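Local coordinates for protein 2',5'-phosphodiesterase 12 (Homo sapiens, PDB 4Z0V) that belongs to the endonuclease/exonuclease/phosphatase family and carries a smaller beta-rich domain N-terminal to its larger domain of stacked sheets and helices, at residues Pro7-Leu15 with Cys81-His91; Thr171-Cys179 with Phe216-Leu224. All coordinates share one frame; numbering follows the deposited sequence.

Interaction 1 of 2, residues Pro7-Leu15 with Cys81-His91; sequences PPAFTELQL and CTPGDGQRFGH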
loop_
_atom_site.group_PDB
_atom_site.type_symbol
_atom_site.label_atom_id
_atom_site.label_comp_id
_atom_site.label_asym_id
_atom_site.label_seq_id
_atom_site.Cartn_x
_atom_site.Cartn_y
_atom_site.Cartn_z
ATOM N N PRO A 7 -24.127 11.995 -21.892
ATOM C CA PRO A 7 -24.982 11.483 -20.810
ATOM C C PRO A 7 -24.205 10.643 -19.795
ATOM O O PRO A 7 -23.144 10.107 -20.148
ATOM C CB PRO A 7 -26.029 10.623 -21.549
ATOM C CG PRO A 7 -25.723 10.769 -23.037
ATOM C CD PRO A 7 -24.295 11.206 -23.124
ATOM N N PRO A 8 -24.686 10.501 -18.525
ATOM C CA PRO A 8 -23.969 9.633 -17.576
ATOM C C PRO A 8 -23.909 8.212 -18.131
ATOM O O PRO A 8 -24.907 7.711 -18.647
ATOM C CB PRO A 8 -24.811 9.730 -16.292
ATOM C CG PRO A 8 -25.650 10.968 -16.469
ATOM C CD PRO A 8 -25.925 11.038 -17.924
ATOM N N ALA A 9 -22.715 7.617 -18.129
ATOM C CA ALA A 9 -22.498 6.275 -18.669
ATOM C C ALA A 9 -21.331 5.593 -17.984
ATOM O O ALA A 9 -20.339 6.243 -17.675
ATOM C CB ALA A 9 -22.255 6.338 -20.178
ATOM N N PHE A 10 -21.478 4.291 -17.691
ATOM C CA PHE A 10 -20.422 3.466 -17.103
ATOM C C PHE A 10 -19.549 2.977 -18.258
ATOM O O PHE A 10 -20.044 2.224 -19.092
ATOM C CB PHE A 10 -20.993 2.274 -16.271
ATOM C CG PHE A 10 -21.668 2.610 -14.960
ATOM C CD1 PHE A 10 -20.926 3.043 -13.867
ATOM C CD2 PHE A 10 -23.038 2.442 -14.802
ATOM C CE1 PHE A 10 -21.554 3.374 -12.659
ATOM C CE2 PHE A 10 -23.663 2.762 -13.592
ATOM C CZ PHE A 10 -22.920 3.230 -12.530
ATOM N N THR A 11 -18.287 3.463 -18.354
ATOM C CA THR A 11 -17.324 3.060 -19.392
ATOM C C THR A 11 -16.777 1.669 -19.077
ATOM O O THR A 11 -16.414 0.913 -19.983
ATOM C CB THR A 11 -16.191 4.071 -19.527
ATOM O OG1 THR A 11 -15.527 4.213 -18.270
ATOM C CG2 THR A 11 -16.672 5.414 -20.025
ATOM N N GLU A 12 -16.700 1.344 -17.778
ATOM C CA GLU A 12 -16.252 0.041 -17.302
ATOM C C GLU A 12 -17.200 -0.360 -16.202
ATOM O O GLU A 12 -17.586 0.485 -15.396
ATOM C CB GLU A 12 -14.782 0.066 -16.812
ATOM C CG GLU A 12 -13.765 0.437 -17.879
ATOM C CD GLU A 12 -12.311 0.431 -17.459
ATOM O OE1 GLU A 12 -11.918 1.284 -16.628
ATOM O OE2 GLU A 12 -11.553 -0.408 -17.995
ATOM N N LEU A 13 -17.678 -1.588 -16.260
ATOM C CA LEU A 13 -18.579 -2.186 -15.277
ATOM C C LEU A 13 -18.139 -3.613 -15.210
ATOM O O LEU A 13 -18.263 -4.327 -16.223
ATOM C CB LEU A 13 -20.060 -2.000 -15.669
ATOM C CG LEU A 13 -21.054 -2.357 -14.581
ATOM C CD1 LEU A 13 -20.962 -1.395 -13.428
ATOM C CD2 LEU A 13 -22.454 -2.358 -15.116
ATOM N N GLN A 14 -17.546 -4.015 -14.042
ATOM C CA GLN A 14 -16.972 -5.347 -13.831
ATOM C C GLN A 14 -17.140 -5.830 -12.396
ATOM O O GLN A 14 -17.037 -5.049 -11.453
ATOM C CB GLN A 14 -15.466 -5.361 -14.173
ATOM C CG GLN A 14 -15.118 -5.133 -15.642
ATOM C CD GLN A 14 -13.667 -5.390 -15.974
ATOM O OE1 GLN A 14 -13.015 -6.294 -15.428
ATOM N NE2 GLN A 14 -13.153 -4.649 -16.938
ATOM N N LEU A 15 -17.347 -7.141 -12.223
ATOM C CA LEU A 15 -17.466 -7.748 -10.897
ATOM C C LEU A 15 -16.257 -8.640 -10.653
ATOM O O LEU A 15 -15.708 -9.169 -11.633
ATOM C CB LEU A 15 -18.772 -8.577 -10.782
ATOM C CG LEU A 15 -20.104 -7.839 -10.698
ATOM C CD1 LEU A 15 -21.263 -8.822 -10.771
ATOM C CD2 LEU A 15 -20.223 -7.072 -9.402
ATOM N N CYS A 81 -27.187 -1.052 -11.792
ATOM C CA CYS A 81 -26.705 0.289 -11.526
ATOM C C CYS A 81 -27.158 1.249 -12.604
ATOM O O CYS A 81 -27.118 0.925 -13.791
ATOM C CB CYS A 81 -25.198 0.335 -11.320
ATOM S SG CYS A 81 -24.272 -0.694 -12.459
ATOM N N THR A 82 -27.643 2.399 -12.164
ATOM C CA THR A 82 -28.116 3.493 -13.027
ATOM C C THR A 82 -27.158 4.662 -12.856
ATOM O O THR A 82 -27.083 5.204 -11.755
ATOM C CB THR A 82 -29.564 3.884 -12.705
ATOM O OG1 THR A 82 -30.404 2.766 -12.937
ATOM C CG2 THR A 82 -30.067 5.020 -13.608
ATOM N N PRO A 83 -26.409 5.038 -13.920
ATOM C CA PRO A 83 -25.459 6.154 -13.795
ATOM C C PRO A 83 -26.212 7.478 -13.725
ATOM O O PRO A 83 -27.193 7.643 -14.447
ATOM C CB PRO A 83 -24.622 6.049 -15.078
ATOM C CG PRO A 83 -25.523 5.411 -16.077
ATOM C CD PRO A 83 -26.428 4.486 -15.293
ATOM N N GLY A 84 -25.762 8.376 -12.859
ATOM C CA GLY A 84 -26.385 9.685 -12.694
ATOM C C GLY A 84 -25.344 10.766 -12.481
ATOM O O GLY A 84 -24.203 10.472 -12.088
ATOM N N ASP A 85 -25.734 12.022 -12.736
ATOM C CA ASP A 85 -24.813 13.154 -12.555
ATOM C C ASP A 85 -25.360 14.225 -11.595
ATOM O O ASP A 85 -24.782 15.310 -11.484
ATOM C CB ASP A 85 -24.462 13.769 -13.917
ATOM C CG ASP A 85 -25.594 14.466 -14.640
ATOM O OD1 ASP A 85 -26.717 14.514 -14.087
ATOM O OD2 ASP A 85 -25.366 14.945 -15.765
ATOM N N GLY A 86 -26.470 13.924 -10.934
ATOM C CA GLY A 86 -27.115 14.852 -10.014
ATOM C C GLY A 86 -28.235 15.638 -10.657
ATOM O O GLY A 86 -28.969 16.329 -9.964
ATOM N N GLN A 87 -28.343 15.584 -11.982
ATOM C CA GLN A 87 -29.382 16.262 -12.746
ATOM C C GLN A 87 -30.218 15.243 -13.507
ATOM O O GLN A 87 -31.431 15.410 -13.636
ATOM C CB GLN A 87 -28.774 17.271 -13.748
ATOM C CG GLN A 87 -27.927 18.370 -13.102
ATOM C CD GLN A 87 -27.454 19.343 -14.150
ATOM O OE1 GLN A 87 -28.242 20.085 -14.741
ATOM N NE2 GLN A 87 -26.165 19.324 -14.438
ATOM N N ARG A 88 -29.558 14.232 -14.072
ATOM C CA ARG A 88 -30.251 13.207 -14.868
ATOM C C ARG A 88 -29.569 11.853 -14.753
ATOM O O ARG A 88 -28.397 11.769 -14.361
ATOM C CB ARG A 88 -30.277 13.636 -16.353
ATOM C CG ARG A 88 -28.880 13.861 -16.946
ATOM C CD ARG A 88 -28.905 14.279 -18.396
ATOM N NE ARG A 88 -27.558 14.616 -18.865
ATOM C CZ ARG A 88 -27.164 14.549 -20.133
ATOM N NH1 ARG A 88 -28.001 14.133 -21.077
ATOM N NH2 ARG A 88 -25.923 14.883 -20.466
ATOM N N PHE A 89 -30.280 10.802 -15.185
ATOM C CA PHE A 89 -29.727 9.467 -15.285
ATOM C C PHE A 89 -29.430 9.088 -16.717
ATOM O O PHE A 89 -30.068 9.580 -17.657
ATOM C CB PHE A 89 -30.719 8.435 -14.710
ATOM C CG PHE A 89 -30.971 8.606 -13.239
ATOM C CD1 PHE A 89 -29.950 8.406 -12.314
ATOM C CD2 PHE A 89 -32.236 8.942 -12.770
ATOM C CE1 PHE A 89 -30.189 8.549 -10.952
ATOM C CE2 PHE A 89 -32.473 9.083 -11.405
ATOM C CZ PHE A 89 -31.449 8.875 -10.503
ATOM N N GLY A 90 -28.471 8.181 -16.870
ATOM C CA GLY A 90 -28.157 7.586 -18.155
ATOM C C GLY A 90 -28.864 6.253 -18.238
ATOM O O GLY A 90 -29.727 5.952 -17.407
ATOM N N HIS A 91 -28.458 5.410 -19.184
ATOM C CA HIS A 91 -29.084 4.103 -19.371
ATOM C C HIS A 91 -28.604 3.123 -18.288
ATOM O O HIS A 91 -27.415 3.081 -17.953
ATOM C CB HIS A 91 -28.821 3.580 -20.793
ATOM C CG HIS A 91 -29.632 4.298 -21.830
ATOM N ND1 HIS A 91 -29.089 5.319 -22.604
ATOM C CD2 HIS A 91 -30.935 4.149 -22.157
ATOM C CE1 HIS A 91 -30.064 5.728 -23.399
ATOM N NE2 HIS A 91 -31.197 5.056 -23.165
HETATM O O HOH W 1 -26.146 6.331 -20.609
#

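Interaction 2 of 2, residues Thr171-Cys179 with Phe216-Leu224; sequences TGYNADVIC and FYRKSKFSL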
loop_
_atom_site.group_PDB
_atom_site.type_symbol
_atom_site.label_atom_id
_atom_site.label_comp_id
_atom_site.label_asym_id
_atom_site.label_seq_id
_atom_site.Cartn_x
_atom_site.Cartn_y
_atom_site.Cartn_z
ATOM N N THR A 171 -9.868 -2.053 3.251
ATOM C CA THR A 171 -11.102 -1.284 3.472
ATOM C C THR A 171 -11.520 -1.305 4.941
ATOM O O THR A 171 -12.017 -0.296 5.441
ATOM C CB THR A 171 -12.231 -1.773 2.568
ATOM O OG1 THR A 171 -12.531 -3.144 2.875
ATOM C CG2 THR A 171 -11.890 -1.595 1.043
ATOM N N GLY A 172 -11.235 -2.417 5.618
ATOM C CA GLY A 172 -11.507 -2.586 7.038
ATOM C C GLY A 172 -10.700 -1.674 7.950
ATOM O O GLY A 172 -11.141 -1.400 9.071
ATOM N N TYR A 173 -9.517 -1.185 7.488
ATOM C CA TYR A 173 -8.690 -0.256 8.272
ATOM C C TYR A 173 -9.283 1.134 8.338
ATOM O O TYR A 173 -8.855 1.915 9.186
ATOM C CB TYR A 173 -7.252 -0.181 7.759
ATOM C CG TYR A 173 -6.440 -1.435 8.020
ATOM C CD1 TYR A 173 -6.608 -2.176 9.196
ATOM C CD2 TYR A 173 -5.531 -1.907 7.079
ATOM C CE1 TYR A 173 -5.845 -3.317 9.448
ATOM C CE2 TYR A 173 -4.812 -3.080 7.289
ATOM C CZ TYR A 173 -4.975 -3.789 8.473
ATOM O OH TYR A 173 -4.216 -4.912 8.695
ATOM N N ASN A 174 -10.256 1.481 7.448
ATOM C CA ASN A 174 -10.887 2.819 7.455
ATOM C C ASN A 174 -9.795 3.893 7.595
ATOM O O ASN A 174 -9.825 4.739 8.493
ATOM C CB ASN A 174 -11.921 2.883 8.629
ATOM C CG ASN A 174 -13.131 2.017 8.351
ATOM O OD1 ASN A 174 -13.764 2.133 7.290
ATOM N ND2 ASN A 174 -13.485 1.137 9.296
ATOM N N ALA A 175 -8.796 3.813 6.712
ATOM C CA ALA A 175 -7.596 4.626 6.767
ATOM C C ALA A 175 -7.718 5.903 5.950
ATOM O O ALA A 175 -8.667 6.068 5.177
ATOM C CB ALA A 175 -6.409 3.796 6.268
ATOM N N ASP A 176 -6.763 6.817 6.157
ATOM C CA ASP A 176 -6.734 8.122 5.488
ATOM C C ASP A 176 -5.639 8.210 4.463
ATOM O O ASP A 176 -5.776 8.960 3.493
ATOM C CB ASP A 176 -6.568 9.247 6.527
ATOM C CG ASP A 176 -7.682 9.199 7.578
ATOM O OD1 ASP A 176 -8.831 8.825 7.216
ATOM O OD2 ASP A 176 -7.388 9.454 8.758
ATOM N N VAL A 177 -4.510 7.565 4.736
ATOM C CA VAL A 177 -3.340 7.537 3.852
ATOM C C VAL A 177 -2.877 6.118 3.797
ATOM O O VAL A 177 -2.601 5.512 4.845
ATOM C CB VAL A 177 -2.215 8.508 4.357
ATOM C CG1 VAL A 177 -0.923 8.345 3.522
ATOM C CG2 VAL A 177 -2.699 9.965 4.327
ATOM N N ILE A 178 -2.813 5.550 2.588
ATOM C CA ILE A 178 -2.417 4.147 2.423
ATOM C C ILE A 178 -1.286 4.090 1.438
ATOM O O ILE A 178 -1.463 4.501 0.284
ATOM C CB ILE A 178 -3.574 3.230 1.974
ATOM C CG1 ILE A 178 -4.760 3.273 2.994
ATOM C CG2 ILE A 178 -3.038 1.800 1.840
ATOM C CD1 ILE A 178 -6.011 2.486 2.459
ATOM N N CYS A 179 -0.111 3.647 1.906
ATOM C CA CYS A 179 1.060 3.540 1.045
ATOM C C CYS A 179 1.360 2.080 0.823
ATOM O O CYS A 179 1.580 1.341 1.781
ATOM C CB CYS A 179 2.260 4.272 1.634
ATOM S SG CYS A 179 2.082 6.071 1.651
ATOM N N PHE A 216 -2.871 5.992 -1.642
ATOM C CA PHE A 216 -4.309 6.289 -1.620
ATOM C C PHE A 216 -4.586 7.272 -0.502
ATOM O O PHE A 216 -3.934 7.213 0.521
ATOM C CB PHE A 216 -5.147 5.025 -1.434
ATOM C CG PHE A 216 -5.217 4.177 -2.677
ATOM C CD1 PHE A 216 -4.236 3.214 -2.943
ATOM C CD2 PHE A 216 -6.303 4.286 -3.551
ATOM C CE1 PHE A 216 -4.310 2.421 -4.093
ATOM C CE2 PHE A 216 -6.372 3.496 -4.709
ATOM C CZ PHE A 216 -5.364 2.583 -4.976
ATOM N N TYR A 217 -5.521 8.200 -0.712
ATOM C CA TYR A 217 -5.813 9.189 0.319
ATOM C C TYR A 217 -7.310 9.365 0.414
ATOM O O TYR A 217 -7.993 9.310 -0.607
ATOM C CB TYR A 217 -5.095 10.535 0.038
ATOM C CG TYR A 217 -5.316 11.046 -1.373
ATOM C CD1 TYR A 217 -4.511 10.616 -2.428
ATOM C CD2 TYR A 217 -6.374 11.901 -1.667
ATOM C CE1 TYR A 217 -4.776 10.997 -3.742
ATOM C CE2 TYR A 217 -6.629 12.310 -2.976
ATOM C CZ TYR A 217 -5.832 11.852 -4.008
ATOM O OH TYR A 217 -6.077 12.277 -5.293
ATOM N N ARG A 218 -7.826 9.570 1.647
ATOM C CA ARG A 218 -9.261 9.727 1.863
ATOM C C ARG A 218 -9.714 11.100 1.409
ATOM O O ARG A 218 -9.263 12.106 1.962
ATOM C CB ARG A 218 -9.590 9.487 3.327
ATOM C CG ARG A 218 -11.083 9.641 3.627
ATOM C CD ARG A 218 -11.408 9.201 5.057
ATOM N NE ARG A 218 -11.092 7.787 5.243
ATOM C CZ ARG A 218 -11.856 6.784 4.810
ATOM N NH1 ARG A 218 -13.032 7.031 4.239
ATOM N NH2 ARG A 218 -11.460 5.530 4.962
ATOM N N LYS A 219 -10.640 11.137 0.439
ATOM C CA LYS A 219 -11.085 12.400 -0.184
ATOM C C LYS A 219 -11.825 13.314 0.795
ATOM O O LYS A 219 -11.731 14.536 0.676
ATOM C CB LYS A 219 -11.971 12.140 -1.418
ATOM C CG LYS A 219 -11.231 11.486 -2.620
ATOM C CD LYS A 219 -10.143 12.418 -3.239
ATOM C CE LYS A 219 -10.647 13.570 -4.099
ATOM N NZ LYS A 219 -11.498 13.112 -5.228
ATOM N N SER A 220 -12.485 12.734 1.797
ATOM C CA SER A 220 -13.201 13.559 2.779
ATOM C C SER A 220 -12.208 14.316 3.694
ATOM O O SER A 220 -12.605 15.282 4.338
ATOM C CB SER A 220 -14.165 12.715 3.604
ATOM O OG SER A 220 -13.459 11.899 4.520
ATOM N N LYS A 221 -10.930 13.891 3.738
ATOM C CA LYS A 221 -9.942 14.567 4.566
ATOM C C LYS A 221 -8.846 15.226 3.752
ATOM O O LYS A 221 -8.176 16.103 4.282
ATOM C CB LYS A 221 -9.321 13.593 5.576
ATOM C CG LYS A 221 -10.345 13.174 6.620
ATOM C CD LYS A 221 -9.866 12.042 7.493
ATOM C CE LYS A 221 -9.251 12.548 8.762
ATOM N NZ LYS A 221 -9.053 11.452 9.739
ATOM N N PHE A 222 -8.607 14.782 2.501
ATOM C CA PHE A 222 -7.488 15.309 1.696
ATOM C C PHE A 222 -7.780 15.451 0.218
ATOM O O PHE A 222 -8.522 14.655 -0.350
ATOM C CB PHE A 222 -6.270 14.352 1.796
ATOM C CG PHE A 222 -5.645 14.283 3.169
ATOM C CD1 PHE A 222 -4.947 15.370 3.688
ATOM C CD2 PHE A 222 -5.816 13.154 3.974
ATOM C CE1 PHE A 222 -4.369 15.303 4.959
ATOM C CE2 PHE A 222 -5.249 13.094 5.255
ATOM C CZ PHE A 222 -4.541 14.175 5.743
ATOM N N SER A 223 -7.077 16.390 -0.419
ATOM C CA SER A 223 -7.048 16.570 -1.869
ATOM C C SER A 223 -5.588 16.466 -2.297
ATOM O O SER A 223 -4.697 16.920 -1.563
ATOM C CB SER A 223 -7.619 17.927 -2.286
ATOM O OG SER A 223 -9.027 17.951 -2.110
ATOM N N LEU A 224 -5.351 15.973 -3.503
ATOM C CA LEU A 224 -3.978 15.895 -4.005
ATOM C C LEU A 224 -3.588 17.226 -4.652
ATOM O O LEU A 224 -4.318 17.720 -5.506
ATOM C CB LEU A 224 -3.899 14.750 -5.019
ATOM C CG LEU A 224 -2.563 14.543 -5.736
ATOM C CD1 LEU A 224 -1.483 14.057 -4.754
ATOM C CD2 LEU A 224 -2.732 13.498 -6.858
HETATM O O HOH W 2 -13.719 3.852 5.005
#

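Interaction 1 of 2, residues Pro7-Leu15 with Cys81-His91
The carbonyl oxygen of Pro8 is gripped from two sources. Gly90 CA approaches Pro8 O at 3.3 Å in a nearly straight CA-H...O contact (168° at the hydrogen), and a water donates to the same Pro8 O at 2.7 Å. That water in turn accepts from the backbone N of His91, bridging two segments that share no direct hydrogen bond. Gly90, lacking a side chain, can bring its backbone this near.

The Pro8 ring leans into the turn that follows Pro83. Its CB rests 3.9 Å from Pro83 CB, while Pro8 CG lies 3.6 Å from Arg88 O and also touches Asp85. Asp85 shapes this turn: its OD1 accepts from Gln87 N, closing an Asx turn, and from Arg88 N, which extends it to an Asx motif. With CG set between backbone N and carbonyl carbon (chi1 58°) and the chain extended out to NE, Arg88 brings one face of its guanidinium over Pro7, NH2 lying 3.5 Å from Pro7 CA.

On the strand side of Pro83 the contact is wholly apolar. Pro83 CB sits over a face of the Phe10 ring, 4.1 Å from its centroid, a CH-pi contact. Cys81 SG meets the same ring obliquely, 4.3 Å from the Phe10 centroid, and both Leu13 methyls touch this sulfur, CD1 at 3.5 Å from SG.

Strand 9-14, bulged where Thr11 and Glu12 face Ser30, pairs with strand 28-32, whose Leu31 touches Phe10 and Pro83; strand 77-82 lies between strands 40-46 and 93-96, so the contact joins two antiparallel sheets, consistent with an E-set beta sandwich.

Interaction 2 of 2, residues Thr171-Cys179 with Phe216-Leu224
Arg218 and Asp176 meet with their flat groups almost perpendicular, the carboxylate and guanidinium planes 85° apart. In this pose OD1 of Asp176 lies near the guanidinium plane, at its edge, and completes a salt bridge with Arg218 NE over 3.2 Å, the hydrogen bond within it being weak. The same edge is turned to the main chain: Arg218 NH2 donates to Ala175 O at 2.9 Å, and NE adds a weak bond to that oxygen. A bend in the arginine chain at chi3 (-62°) turns this edge to residues 174-176, where a water links NH2 to Asn174 OD1, while Asn174 ND2 donates to Thr117 O. The other carboxylate oxygen serves Lys221, whose NZ comes from above the carboxylate plane, 53° out of it, and is 2.8 Å from Asp176 OD2. Both ends of this buried ion pair have further partners: OD2 accepts from Arg127 N, and the carbonyls of Thr121, Glu122 and Leu125 share the ammonium's three N-H with OD2.

These charges close the end of an antiparallel strand pair in one of the two facing sheets of a DNase I-like alpha/beta sandwich. Arg218 N donates to Asp176 O at 2.8 Å. Next along the pair, Ile178 and Phe216 exchange backbone bonds, Ile178 N to Phe216 O at 2.9 Å and Phe216 N to Ile178 O at 2.8 Å. Their side chains share a face, CB of Ile178 lying 4.2 Å from CB of Phe216, and the Phe216 ring continues to Leu192 and Leu196 of helix 185-198. On the face of Val177 and Tyr217, Val177 crosses Phe222 at about a right angle, CG2 lying 4.1 Å from CE2; Phe222 begins strand 222-231 of the second sheet, and both side chains also touch strand 280-287 there.

In the fold
Interaction 1 and interaction 2 are two examples of contacts made within a single domain. They follow in series, 7-15 with 81-91 closing before 171-179 with 216-224 opens, and they share no sheet. Their centres are 25 Å apart and their nearest atoms about 13 Å, without touching. Interaction 1 lies toward the periphery, about 29 Å from the centre of the chain, and brings together two antiparallel sheets of the N-terminal domain. Interaction 2 is buried, about 11 Å from that centre; it pairs strands 177-184 and 211-218 within one six-stranded mixed sheet of the larger domain and, through 222-231, touches the second sheet facing it. Each contact thus ties together its own domain rather than joining the two.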